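Exotoxin 3 (PDB 2Z8L) binds the glycan sialyl Lewis X as a staphylococcal superantigen-like protein of the staphylococcal and streptococcal toxin family. Local coordinates at residues Leu21-Glu31 with Lys142-Ile153. Numbering follows the deposited sequence.
Sequences LRDYYSGASKE and KELDFKLRQYLI. Unlike the reference sequence in segment 21-31: Gly27 (reference Arg).
The Tyr25 ring lies between Arg149 on one face and Tyr24 on the other. Arg149 CD sits 3.5 Å from the centroid of the Tyr25 ring, almost on its normal, a CH-pi contact. Tyr24 CD2 is over the centre of the opposite face. Leu21 CD1 meets the ring edge. The extended Arg149 chain brings its guanidinium nearly parallel to the ring. Tyr25 OH rests over the guanidinium face, but the angle is too poor for a hydrogen bond. Tyr25 OH donates to the syn lone pair of Asp145 OD2 at 2.6 Å and is also hydrogen-bonded to Leu186 N. Asp145 OD1 takes both NE and NH2 of Arg149 in a side-on salt bridge. Arg149 NH1 bonds Tyr159 OH and Lys184 O, and Lys184 belongs to the glycan pocket.

Phe146 turns its edge to the Tyr24 face, offset, with the planes at 78°. Gly27 O lies at the Phe146 edge, 3.6 Å from Phe146 CZ. In this two-domain toxin fold, helix 141-155 belongs to the beta-grasp domain. The N-terminal helix packs across it, segments 21-25 and 142-153 lying at 110°, before the chain enters the OB-fold strand 30-33.

Gln150 fastens the chain at Tyr25 to Gly27. Its CG is anti to the backbone N (chi1 -170°), and the extended chain carries NE2 to two carbonyls. Gln150 NE2 donates to Tyr25 O at 2.8 Å, from above the carbonyl plane, and to Gly27 O at 3.1 Å, on a lone pair. A water joins Gln150 OE1, Gly27 O and Ser29 OG. Ile153 CD1 packs on Tyr25 CB at 3.5 Å, while its CG2 touches Ser26 OG and Arg22 NE.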
ATOM      1  N   LEU A  21      15.850  -2.969  -1.433  1.00 17.15           N
ATOM      2  CA  LEU A  21      14.606  -2.371  -1.889  1.00 17.96           C
ATOM      3  C   LEU A  21      13.782  -3.450  -2.616  1.00 16.96           C
ATOM      4  O   LEU A  21      12.592  -3.609  -2.382  1.00 16.19           O
ATOM      5  CB  LEU A  21      14.946  -1.200  -2.807  1.00 18.99           C
ATOM      6  CG  LEU A  21      13.863  -0.318  -3.348  1.00 18.48           C
ATOM      7  CD1 LEU A  21      13.009   0.176  -2.198  1.00 22.76           C
ATOM      8  CD2 LEU A  21      14.555   0.832  -4.108  1.00 20.34           C
ATOM      9  N   ARG A  22      14.423  -4.210  -3.501  1.00 16.76           N
ATOM     10  CA  ARG A  22      13.747  -5.286  -4.203  1.00 17.83           C
ATOM     11  C   ARG A  22      13.213  -6.353  -3.238  1.00 17.51           C
ATOM     12  O   ARG A  22      12.083  -6.843  -3.377  1.00 17.69           O
ATOM     13  CB  ARG A  22      14.681  -5.929  -5.243  1.00 18.70           C
ATOM     14  CG  ARG A  22      14.016  -6.999  -6.118  1.00 19.64           C
ATOM     15  CD  ARG A  22      14.930  -8.021  -6.635  1.00 24.16           C
ATOM     16  NE  ARG A  22      14.175  -9.197  -7.082  1.00 28.41           N
ATOM     17  CZ  ARG A  22      13.740 -10.196  -6.299  1.00 29.30           C
ATOM     18  NH1 ARG A  22      13.978 -10.229  -4.982  1.00 30.79           N
ATOM     19  NH2 ARG A  22      13.057 -11.199  -6.847  1.00 32.30           N
ATOM     20  N   ASP A  23      13.998  -6.728  -2.247  1.00 15.44           N
ATOM     21  CA  ASP A  23      13.620  -7.833  -1.397  1.00 17.07           C
ATOM     22  C   ASP A  23      12.450  -7.405  -0.499  1.00 16.58           C
ATOM     23  O   ASP A  23      11.582  -8.225  -0.179  1.00 15.46           O
ATOM     24  CB  ASP A  23      14.818  -8.366  -0.601  1.00 17.06           C
ATOM     25  CG  ASP A  23      15.866  -9.086  -1.488  1.00 21.08           C
ATOM     26  OD1 ASP A  23      15.610  -9.307  -2.719  1.00 21.87           O
ATOM     27  OD2 ASP A  23      16.985  -9.391  -0.980  1.00 23.25           O
ATOM     28  N   TYR A  24      12.422  -6.131  -0.107  1.00 14.81           N
ATOM     29  CA  TYR A  24      11.280  -5.566   0.660  1.00 14.89           C
ATOM     30  C   TYR A  24       9.976  -5.763  -0.096  1.00 14.56           C
ATOM     31  O   TYR A  24       9.017  -6.279   0.435  1.00 14.87           O
ATOM     32  CB  TYR A  24      11.470  -4.082   0.970  1.00 14.79           C
ATOM     33  CG  TYR A  24      10.331  -3.438   1.711  1.00 15.72           C
ATOM     34  CD1 TYR A  24      10.176  -3.610   3.076  1.00 16.70           C
ATOM     35  CD2 TYR A  24       9.409  -2.667   1.075  1.00 16.84           C
ATOM     36  CE1 TYR A  24       9.123  -2.996   3.757  1.00 17.00           C
ATOM     37  CE2 TYR A  24       8.390  -2.046   1.754  1.00 17.27           C
ATOM     38  CZ  TYR A  24       8.248  -2.244   3.103  1.00 19.43           C
ATOM     39  OH  TYR A  24       7.241  -1.637   3.813  1.00 19.44           O
ATOM     40  N   TYR A  25       9.961  -5.375  -1.372  1.00 13.34           N
ATOM     41  CA  TYR A  25       8.750  -5.427  -2.151  1.00 14.31           C
ATOM     42  C   TYR A  25       8.434  -6.765  -2.746  1.00 15.69           C
ATOM     43  O   TYR A  25       7.381  -6.938  -3.340  1.00 17.76           O
ATOM     44  CB  TYR A  25       8.790  -4.343  -3.244  1.00 12.93           C
ATOM     45  CG  TYR A  25       8.561  -2.942  -2.750  1.00 12.95           C
ATOM     46  CD1 TYR A  25       7.303  -2.546  -2.325  1.00 11.92           C
ATOM     47  CD2 TYR A  25       9.587  -2.068  -2.609  1.00 13.03           C
ATOM     48  CE1 TYR A  25       7.012  -1.252  -1.892  1.00 12.56           C
ATOM     49  CE2 TYR A  25       9.314  -0.745  -2.196  1.00 13.27           C
ATOM     50  CZ  TYR A  25       8.049  -0.362  -1.800  1.00 12.71           C
ATOM     51  OH  TYR A  25       7.791   0.926  -1.362  1.00 16.51           O
ATOM     52  N   SER A  26       9.328  -7.747  -2.536  1.00 15.81           N
ATOM     53  CA  SER A  26       9.170  -9.144  -2.972  1.00 16.46           C
ATOM     54  C   SER A  26       8.748 -10.013  -1.825  1.00 16.93           C
ATOM     55  O   SER A  26       8.548 -11.231  -1.995  1.00 17.79           O
ATOM     56  CB  SER A  26      10.513  -9.695  -3.493  1.00 17.53           C
ATOM     57  OG  SER A  26      10.945  -8.956  -4.576  1.00 20.87           O
ATOM     58  N   GLY A  27       8.628  -9.404  -0.649  1.00 18.15           N
ATOM     59  CA  GLY A  27       8.378 -10.123   0.563  1.00 19.74           C
ATOM     60  C   GLY A  27       6.918 -10.276   0.896  1.00 19.85           C
ATOM     61  O   GLY A  27       6.026  -9.855   0.175  1.00 19.56           O
ATOM     62  N   ALA A  28       6.684 -10.899   2.039  1.00 20.34           N
ATOM     63  CA  ALA A  28       5.353 -11.230   2.429  1.00 20.92           C
ATOM     64  C   ALA A  28       4.550 -10.012   2.907  1.00 20.56           C
ATOM     65  O   ALA A  28       5.075  -9.019   3.436  1.00 20.45           O
ATOM     66  CB  ALA A  28       5.390 -12.301   3.530  1.00 20.42           C
ATOM     67  N   SER A  29       3.266 -10.100   2.644  1.00 21.17           N
ATOM     68  CA  SER A  29       2.292  -9.130   3.150  1.00 21.81           C
ATOM     69  C   SER A  29       0.985  -9.855   3.453  1.00 22.38           C
ATOM     70  O   SER A  29       0.808 -10.997   3.038  1.00 21.91           O
ATOM     71  CB  SER A  29       2.082  -8.042   2.114  1.00 21.55           C
ATOM     72  OG  SER A  29       1.474  -8.556   0.936  1.00 23.05           O
ATOM     73  N   LYS A  30       0.110  -9.212   4.234  1.00 22.70           N
ATOM     74  CA  LYS A  30      -1.207  -9.789   4.509  1.00 24.78           C
ATOM     75  C   LYS A  30      -2.272  -8.728   4.724  1.00 23.74           C
ATOM     76  O   LYS A  30      -1.968  -7.625   5.173  1.00 21.15           O
ATOM     77  CB  LYS A  30      -1.147 -10.749   5.689  1.00 25.89           C
ATOM     78  CG  LYS A  30      -0.707 -10.176   7.000  1.00 28.05           C
ATOM     79  CD  LYS A  30      -1.024 -11.189   8.149  1.00 29.11           C
ATOM     80  CE  LYS A  30      -0.247 -10.939   9.472  1.00 32.61           C
ATOM     81  NZ  LYS A  30       1.266 -10.858   9.314  1.00 36.87           N
ATOM     82  N   GLU A  31      -3.500  -9.050   4.309  1.00 24.79           N
ATOM     83  CA  GLU A  31      -4.662  -8.159   4.444  1.00 24.14           C
ATOM     84  C   GLU A  31      -5.509  -8.722   5.561  1.00 24.46           C
ATOM     85  O   GLU A  31      -5.991  -9.875   5.453  1.00 23.16           O
ATOM     86  CB  GLU A  31      -5.476  -8.140   3.141  1.00 25.85           C
ATOM     87  CG  GLU A  31      -5.925  -6.718   2.537  1.00 28.57           C
ATOM     88  CD  GLU A  31      -6.633  -5.678   3.485  1.00 34.84           C
ATOM     89  OE1 GLU A  31      -6.177  -4.449   3.506  1.00 31.03           O
ATOM     90  OE2 GLU A  31      -7.680  -6.036   4.112  1.00 31.02           O
ATOM     91  N   LYS A 142      -0.271   2.764   0.779  1.00 10.36           N
ATOM     92  CA  LYS A 142       0.663   1.683   1.124  1.00 10.49           C
ATOM     93  C   LYS A 142       0.398   0.391   0.322  1.00  9.15           C
ATOM     94  O   LYS A 142       1.321  -0.201  -0.263  1.00 10.18           O
ATOM     95  CB  LYS A 142       0.535   1.364   2.578  1.00 10.24           C
ATOM     96  CG  LYS A 142       1.474   0.282   3.081  1.00 11.04           C
ATOM     97  CD  LYS A 142       1.127  -0.178   4.499  1.00 12.42           C
ATOM     98  CE  LYS A 142       2.055  -1.228   5.106  1.00 13.76           C
ATOM     99  NZ  LYS A 142       3.386  -0.589   5.322  1.00 15.38           N
ATOM    100  N   GLU A 143      -0.841  -0.049   0.332  1.00 11.19           N
ATOM    101  CA  GLU A 143      -1.242  -1.250  -0.388  1.00 12.29           C
ATOM    102  C   GLU A 143      -1.065  -1.136  -1.878  1.00 11.99           C
ATOM    103  O   GLU A 143      -0.526  -2.031  -2.486  1.00 12.63           O
ATOM    104  CB  GLU A 143      -2.680  -1.633  -0.020  1.00 12.42           C
ATOM    105  CG  GLU A 143      -3.041  -2.994  -0.582  1.00 14.57           C
ATOM    106  CD  GLU A 143      -4.363  -3.551  -0.097  1.00 20.47           C
ATOM    107  OE1 GLU A 143      -5.046  -2.996   0.816  1.00 23.76           O
ATOM    108  OE2 GLU A 143      -4.728  -4.621  -0.690  1.00 25.73           O
ATOM    109  N   LEU A 144      -1.502  -0.027  -2.451  1.00 12.27           N
ATOM    110  CA  LEU A 144      -1.326   0.120  -3.893  1.00 13.59           C
ATOM    111  C   LEU A 144       0.148   0.114  -4.272  1.00 13.45           C
ATOM    112  O   LEU A 144       0.570  -0.612  -5.199  1.00 14.33           O
ATOM    113  CB  LEU A 144      -1.963   1.438  -4.308  1.00 14.99           C
ATOM    114  CG  LEU A 144      -3.426   1.432  -4.590  1.00 21.19           C
ATOM    115  CD1 LEU A 144      -3.838   2.882  -4.779  1.00 25.57           C
ATOM    116  CD2 LEU A 144      -3.529   0.601  -5.931  1.00 24.85           C
ATOM    117  N   ASP A 145       0.955   0.913  -3.576  1.00 12.56           N
ATOM    118  CA  ASP A 145       2.419   0.978  -3.827  1.00 13.47           C
ATOM    119  C   ASP A 145       3.003  -0.422  -3.767  1.00 13.11           C
ATOM    120  O   ASP A 145       3.688  -0.866  -4.692  1.00 13.53           O
ATOM    121  CB  ASP A 145       3.071   1.950  -2.801  1.00 13.90           C
ATOM    122  CG  ASP A 145       4.608   1.930  -2.793  1.00 14.80           C
ATOM    123  OD1 ASP A 145       5.166   2.453  -3.766  1.00 17.89           O
ATOM    124  OD2 ASP A 145       5.229   1.400  -1.832  1.00 17.38           O
ATOM    125  N   PHE A 146       2.715  -1.142  -2.710  1.00 11.51           N
ATOM    126  CA  PHE A 146       3.333  -2.439  -2.493  1.00 11.82           C
ATOM    127  C   PHE A 146       2.925  -3.464  -3.556  1.00 10.83           C
ATOM    128  O   PHE A 146       3.765  -4.136  -4.175  1.00 12.16           O
ATOM    129  CB  PHE A 146       2.999  -2.941  -1.106  1.00 11.98           C
ATOM    130  CG  PHE A 146       3.828  -4.141  -0.679  1.00 11.36           C
ATOM    131  CD1 PHE A 146       3.452  -5.435  -0.990  1.00 12.84           C
ATOM    132  CD2 PHE A 146       4.997  -3.962   0.057  1.00 12.80           C
ATOM    133  CE1 PHE A 146       4.259  -6.509  -0.582  1.00 13.59           C
ATOM    134  CE2 PHE A 146       5.775  -4.998   0.431  1.00 13.65           C
ATOM    135  CZ  PHE A 146       5.425  -6.286   0.091  1.00 11.60           C
ATOM    136  N   LYS A 147       1.611  -3.575  -3.763  1.00 12.20           N
ATOM    137  CA  LYS A 147       1.139  -4.525  -4.737  1.00 13.12           C
ATOM    138  C   LYS A 147       1.584  -4.199  -6.185  1.00 11.47           C
ATOM    139  O   LYS A 147       1.866  -5.135  -6.982  1.00 12.63           O
ATOM    140  CB  LYS A 147      -0.345  -4.622  -4.627  1.00 14.69           C
ATOM    141  CG  LYS A 147      -0.714  -5.306  -3.344  1.00 18.91           C
ATOM    142  CD  LYS A 147      -2.142  -5.650  -3.319  1.00 26.69           C
ATOM    143  CE  LYS A 147      -2.412  -6.776  -2.261  1.00 28.10           C
ATOM    144  NZ  LYS A 147      -3.877  -6.850  -1.882  1.00 29.11           N
ATOM    145  N   LEU A 148       1.572  -2.932  -6.577  1.00 11.33           N
ATOM    146  CA  LEU A 148       1.989  -2.587  -7.938  1.00 12.49           C
ATOM    147  C   LEU A 148       3.472  -2.820  -8.124  1.00 12.48           C
ATOM    148  O   LEU A 148       3.873  -3.375  -9.127  1.00 11.48           O
ATOM    149  CB  LEU A 148       1.635  -1.149  -8.232  1.00 11.77           C
ATOM    150  CG  LEU A 148       0.145  -0.744  -8.339  1.00 13.78           C
ATOM    151  CD1 LEU A 148      -0.032   0.767  -8.396  1.00 17.15           C
ATOM    152  CD2 LEU A 148      -0.571  -1.437  -9.530  1.00 17.17           C
ATOM    153  N   ARG A 149       4.313  -2.442  -7.155  1.00 10.87           N
ATOM    154  CA  ARG A 149       5.761  -2.800  -7.261  1.00 11.69           C
ATOM    155  C   ARG A 149       5.994  -4.298  -7.300  1.00 11.15           C
ATOM    156  O   ARG A 149       6.802  -4.760  -8.113  1.00 10.02           O
ATOM    157  CB  ARG A 149       6.629  -2.185  -6.158  1.00 10.87           C
ATOM    158  CG  ARG A 149       6.572  -0.642  -6.125  1.00 11.49           C
ATOM    159  CD  ARG A 149       7.730  -0.096  -5.373  1.00 12.24           C
ATOM    160  NE  ARG A 149       7.435   1.193  -4.822  1.00 12.05           N
ATOM    161  CZ  ARG A 149       8.329   2.083  -4.433  1.00 12.94           C
ATOM    162  NH1 ARG A 149       9.619   1.836  -4.572  1.00 12.00           N
ATOM    163  NH2 ARG A 149       7.889   3.206  -3.891  1.00 14.74           N
ATOM    164  N   GLN A 150       5.318  -5.060  -6.429  1.00 12.14           N
ATOM    165  CA  GLN A 150       5.501  -6.490  -6.442  1.00 13.72           C
ATOM    166  C   GLN A 150       5.145  -7.098  -7.820  1.00 13.73           C
ATOM    167  O   GLN A 150       5.849  -7.938  -8.306  1.00 12.95           O
ATOM    168  CB  GLN A 150       4.695  -7.125  -5.311  1.00 14.00           C
ATOM    169  CG  GLN A 150       5.032  -8.588  -5.106  1.00 15.66           C
ATOM    170  CD  GLN A 150       4.655  -9.097  -3.739  1.00 20.81           C
ATOM    171  OE1 GLN A 150       3.542  -9.628  -3.564  1.00 28.11           O
ATOM    172  NE2 GLN A 150       5.575  -8.963  -2.757  1.00 22.04           N
ATOM    173  N   TYR A 151       4.068  -6.607  -8.429  1.00 12.31           N
ATOM    174  CA  TYR A 151       3.646  -7.065  -9.763  1.00 12.11           C
ATOM    175  C   TYR A 151       4.736  -6.725 -10.798  1.00 10.39           C
ATOM    176  O   TYR A 151       5.075  -7.523 -11.660  1.00 12.13           O
ATOM    177  CB  TYR A 151       2.361  -6.413 -10.157  1.00 13.40           C
ATOM    178  CG  TYR A 151       1.889  -6.742 -11.528  1.00 14.42           C
ATOM    179  CD1 TYR A 151       1.210  -7.922 -11.762  1.00 15.85           C
ATOM    180  CD2 TYR A 151       2.106  -5.881 -12.576  1.00 14.46           C
ATOM    181  CE1 TYR A 151       0.802  -8.256 -13.050  1.00 19.03           C
ATOM    182  CE2 TYR A 151       1.700  -6.190 -13.866  1.00 16.97           C
ATOM    183  CZ  TYR A 151       1.042  -7.378 -14.091  1.00 18.05           C
ATOM    184  OH  TYR A 151       0.643  -7.674 -15.368  1.00 21.62           O
ATOM    185  N   LEU A 152       5.297  -5.519 -10.702  1.00 10.15           N
ATOM    186  CA  LEU A 152       6.335  -5.104 -11.649  1.00 10.80           C
ATOM    187  C   LEU A 152       7.659  -5.848 -11.477  1.00 10.27           C
ATOM    188  O   LEU A 152       8.406  -6.079 -12.445  1.00 10.83           O
ATOM    189  CB  LEU A 152       6.542  -3.577 -11.580  1.00 10.41           C
ATOM    190  CG  LEU A 152       5.362  -2.697 -11.977  1.00 11.59           C
ATOM    191  CD1 LEU A 152       5.699  -1.257 -11.623  1.00 14.00           C
ATOM    192  CD2 LEU A 152       5.022  -2.888 -13.464  1.00 13.90           C
ATOM    193  N   ILE A 153       7.988  -6.235 -10.234  1.00 11.34           N
ATOM    194  CA  ILE A 153       9.161  -7.015  -9.975  1.00 11.89           C
ATOM    195  C   ILE A 153       9.007  -8.409 -10.577  1.00 12.51           C
ATOM    196  O   ILE A 153       9.949  -8.929 -11.204  1.00 13.15           O
ATOM    197  CB  ILE A 153       9.448  -7.096  -8.469  1.00 12.02           C
ATOM    198  CG1 ILE A 153       9.940  -5.739  -7.964  1.00 11.38           C
ATOM    199  CG2 ILE A 153      10.531  -8.150  -8.161  1.00 12.56           C
ATOM    200  CD1 ILE A 153       9.790  -5.558  -6.387  1.00 12.52           C
TER
HETATM  201  O   HOH W   1       4.674  -1.061   2.856  1.00 29.21           O
HETATM  202  O   HOH W   2       3.208 -10.064  -0.614  1.00 36.46           O